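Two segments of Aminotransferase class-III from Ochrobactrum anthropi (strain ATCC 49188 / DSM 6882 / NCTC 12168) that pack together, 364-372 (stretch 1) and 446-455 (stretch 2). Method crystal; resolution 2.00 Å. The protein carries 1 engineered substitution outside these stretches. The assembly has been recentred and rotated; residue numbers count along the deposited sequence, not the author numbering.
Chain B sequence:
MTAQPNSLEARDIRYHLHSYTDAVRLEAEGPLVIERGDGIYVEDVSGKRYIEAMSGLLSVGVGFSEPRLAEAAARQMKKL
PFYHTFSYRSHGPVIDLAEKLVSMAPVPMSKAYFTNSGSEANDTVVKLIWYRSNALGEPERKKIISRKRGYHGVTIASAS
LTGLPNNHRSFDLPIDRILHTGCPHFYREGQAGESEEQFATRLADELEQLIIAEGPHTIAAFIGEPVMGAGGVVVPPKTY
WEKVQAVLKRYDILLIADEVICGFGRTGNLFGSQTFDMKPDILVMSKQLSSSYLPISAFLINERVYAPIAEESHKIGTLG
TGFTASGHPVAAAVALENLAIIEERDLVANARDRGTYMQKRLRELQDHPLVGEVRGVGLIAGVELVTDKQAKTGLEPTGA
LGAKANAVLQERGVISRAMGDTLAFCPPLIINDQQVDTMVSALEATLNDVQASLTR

Stretch 1 364-372: ELQDHPLVG
Stretch 2 446-455: TLNDVQASLT

A loop can pack against a helix when its turns present successive side chains to one helical face, and these two segments of a class-III aminotransferase illustrate the principle. Stretch 2 continues a helix that begins earlier in the chain; from Thr446 to Leu454 phi/psi stay near -62/-43, with i to i+4 bonds such as Gln451 N to Leu447 O (2.9 Å). Stretch 1 folds through two type I turns, Leu365 to His368 and His368 to Val371, closed by His368 N to Leu365 O (2.9 Å) and Val371 N to His368 O (3.1 Å). Between them His368 is extended (-60/142), while Val371 adopts strand-like angles (-103/114). The backbones come nearest at Leu370 and Leu447, whose CA atoms lie 6.8 Å apart.

His368 (chi1 t, chi2 -80°) supplies the polar link. Its ND1 accepts a hydrogen bond from Leu370 N (3.1 Å), so NE2 carries the proton and donates to Asn448 OD1 at 2.8 Å and 145°. The CA-to-CB bond of Asn448 points away from the loop, but chi1 m and chi2 -20° bring its amide end back to the imidazole edge. Leu447 CB sits over one ring face, 3.6 Å from the centroid of the His368 ring and 21° off its normal, a CH-pi contact.

Around this bond the packing is largely apolar. The CA-to-CB bonds of Leu447, Val450, Gln451 and Leu454 all point toward the loop, and that of Leu370 (m, t) points toward the helix, so its buried methyls pack against aliphatic carbon: CD1 reaches Val450 CG1 (t rotamer) at 3.8 Å, and CD2 meets Leu454 CD1 (m, t) at 3.9 Å. Leu447, also m, t, places CD1 3.5 Å from CG2 of Val371 (t) and 4.5 Å from CD1 of Leu365 (m, t). Gln451 (t, p, chi3 2°) flanks the cluster, with CD 4.1 Å from Pro369 CG and OE1 3.5 Å from Leu370 CD2. Altogether 388 Å² is buried, both sides summed.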

# COMPACT_ATOMS: atom_id res chain seq x y z
N GLU B 364 13.60 19.39 -31.30
CA GLU B 364 14.73 20.00 -31.98
C GLU B 364 16.00 19.17 -31.85
O GLU B 364 16.96 19.42 -32.58
CB GLU B 364 14.97 21.42 -31.44
CG GLU B 364 13.81 22.37 -31.72
CD GLU B 364 13.92 23.70 -30.98
OE1 GLU B 364 14.90 23.91 -30.24
OE2 GLU B 364 13.01 24.55 -31.14
N LEU B 365 16.04 18.20 -30.94
CA LEU B 365 17.18 17.32 -30.77
C LEU B 365 17.06 16.01 -31.54
O LEU B 365 17.93 15.17 -31.42
CB LEU B 365 17.40 17.00 -29.28
CG LEU B 365 17.37 18.17 -28.32
CD1 LEU B 365 17.65 17.66 -26.92
CD2 LEU B 365 18.34 19.27 -28.74
N GLN B 366 15.98 15.84 -32.31
CA GLN B 366 15.75 14.58 -33.01
C GLN B 366 16.91 14.20 -33.92
O GLN B 366 17.16 13.01 -34.15
CB GLN B 366 14.47 14.67 -33.86
CG GLN B 366 13.22 14.48 -33.04
CD GLN B 366 11.97 14.71 -33.86
OE1 GLN B 366 11.91 15.63 -34.69
NE2 GLN B 366 10.97 13.87 -33.62
N ASP B 367 17.59 15.19 -34.49
CA ASP B 367 18.70 14.93 -35.39
C ASP B 367 20.03 14.73 -34.66
O ASP B 367 21.04 14.49 -35.32
CB ASP B 367 18.83 16.08 -36.40
CG ASP B 367 19.00 17.44 -35.72
OD1 ASP B 367 18.77 17.54 -34.48
OD2 ASP B 367 19.34 18.41 -36.44
N HIS B 368 20.05 14.82 -33.33
CA HIS B 368 21.29 14.54 -32.62
C HIS B 368 21.74 13.11 -32.90
O HIS B 368 20.92 12.19 -32.94
CB HIS B 368 21.11 14.75 -31.11
CG HIS B 368 22.41 14.83 -30.36
ND1 HIS B 368 23.12 13.71 -30.00
CD2 HIS B 368 23.14 15.89 -29.94
CE1 HIS B 368 24.23 14.07 -29.37
NE2 HIS B 368 24.26 15.39 -29.32
N PRO B 369 23.05 12.87 -33.03
CA PRO B 369 23.51 11.51 -33.36
C PRO B 369 23.17 10.46 -32.32
O PRO B 369 23.15 9.27 -32.65
CB PRO B 369 25.03 11.67 -33.50
CG PRO B 369 25.35 12.97 -32.85
CD PRO B 369 24.15 13.84 -33.05
N LEU B 370 22.88 10.85 -31.08
CA LEU B 370 22.55 9.90 -30.02
C LEU B 370 21.06 9.70 -29.81
O LEU B 370 20.67 8.91 -28.94
CB LEU B 370 23.19 10.35 -28.71
CG LEU B 370 24.70 10.20 -28.61
CD1 LEU B 370 25.16 10.66 -27.23
CD2 LEU B 370 25.10 8.75 -28.84
N VAL B 371 20.21 10.39 -30.55
CA VAL B 371 18.77 10.39 -30.25
C VAL B 371 18.08 9.48 -31.28
O VAL B 371 18.06 9.77 -32.47
CB VAL B 371 18.20 11.79 -30.26
CG1 VAL B 371 16.66 11.75 -30.21
CG2 VAL B 371 18.74 12.60 -29.06
N GLY B 372 17.51 8.37 -30.80
CA GLY B 372 16.78 7.48 -31.67
C GLY B 372 15.35 7.94 -31.88
O GLY B 372 14.83 7.87 -33.00
N THR B 446 24.31 17.64 -22.38
CA THR B 446 24.57 16.27 -21.93
C THR B 446 24.83 15.34 -23.11
O THR B 446 25.77 14.55 -23.10
CB THR B 446 23.39 15.74 -21.11
OG1 THR B 446 23.32 16.43 -19.86
CG2 THR B 446 23.57 14.27 -20.85
N LEU B 447 23.96 15.40 -24.12
CA LEU B 447 24.13 14.51 -25.26
C LEU B 447 25.43 14.81 -26.01
O LEU B 447 26.10 13.90 -26.48
CB LEU B 447 22.93 14.61 -26.19
CG LEU B 447 21.63 14.14 -25.51
CD1 LEU B 447 20.46 14.20 -26.48
CD2 LEU B 447 21.79 12.74 -24.96
N ASN B 448 25.79 16.09 -26.11
CA ASN B 448 27.08 16.44 -26.73
C ASN B 448 28.26 15.89 -25.91
O ASN B 448 29.21 15.35 -26.48
CB ASN B 448 27.18 17.95 -26.91
CG ASN B 448 26.25 18.45 -27.98
OD1 ASN B 448 25.82 17.67 -28.84
ND2 ASN B 448 25.92 19.72 -27.95
N ASP B 449 28.20 16.04 -24.58
CA ASP B 449 29.26 15.49 -23.73
C ASP B 449 29.38 13.98 -23.90
O ASP B 449 30.49 13.45 -24.02
CB ASP B 449 28.98 15.80 -22.26
CG ASP B 449 29.33 17.23 -21.88
OD1 ASP B 449 29.93 17.94 -22.73
OD2 ASP B 449 29.01 17.64 -20.72
N VAL B 450 28.26 13.27 -23.87
CA VAL B 450 28.29 11.82 -23.98
C VAL B 450 28.83 11.41 -25.35
O VAL B 450 29.64 10.49 -25.46
CB VAL B 450 26.89 11.23 -23.73
CG1 VAL B 450 26.91 9.74 -24.00
CG2 VAL B 450 26.46 11.48 -22.27
N GLN B 451 28.38 12.09 -26.40
CA GLN B 451 28.87 11.79 -27.74
C GLN B 451 30.38 11.98 -27.83
O GLN B 451 31.10 11.13 -28.36
CB GLN B 451 28.15 12.65 -28.76
CG GLN B 451 28.70 12.58 -30.18
CD GLN B 451 28.46 11.23 -30.84
OE1 GLN B 451 27.84 10.33 -30.25
NE2 GLN B 451 28.95 11.07 -32.06
N ALA B 452 30.89 13.08 -27.28
CA ALA B 452 32.33 13.32 -27.27
C ALA B 452 33.05 12.21 -26.53
O ALA B 452 34.10 11.72 -26.97
CB ALA B 452 32.64 14.68 -26.66
N SER B 453 32.51 11.80 -25.38
CA SER B 453 33.15 10.76 -24.58
C SER B 453 33.18 9.43 -25.33
O SER B 453 34.17 8.70 -25.26
CB SER B 453 32.42 10.63 -23.25
OG SER B 453 32.67 9.38 -22.64
N LEU B 454 32.11 9.11 -26.05
CA LEU B 454 32.08 7.87 -26.81
C LEU B 454 33.13 7.85 -27.92
O LEU B 454 33.76 6.82 -28.15
CB LEU B 454 30.68 7.65 -27.40
CG LEU B 454 29.58 7.39 -26.36
CD1 LEU B 454 28.23 7.22 -27.04
CD2 LEU B 454 29.90 6.17 -25.53
N THR B 455 33.35 8.98 -28.58
CA THR B 455 34.29 9.01 -29.69
C THR B 455 35.75 9.15 -29.25
O THR B 455 36.63 9.05 -30.09
CB THR B 455 33.94 10.14 -30.66
OG1 THR B 455 34.28 11.40 -30.09
CG2 THR B 455 32.47 10.15 -30.99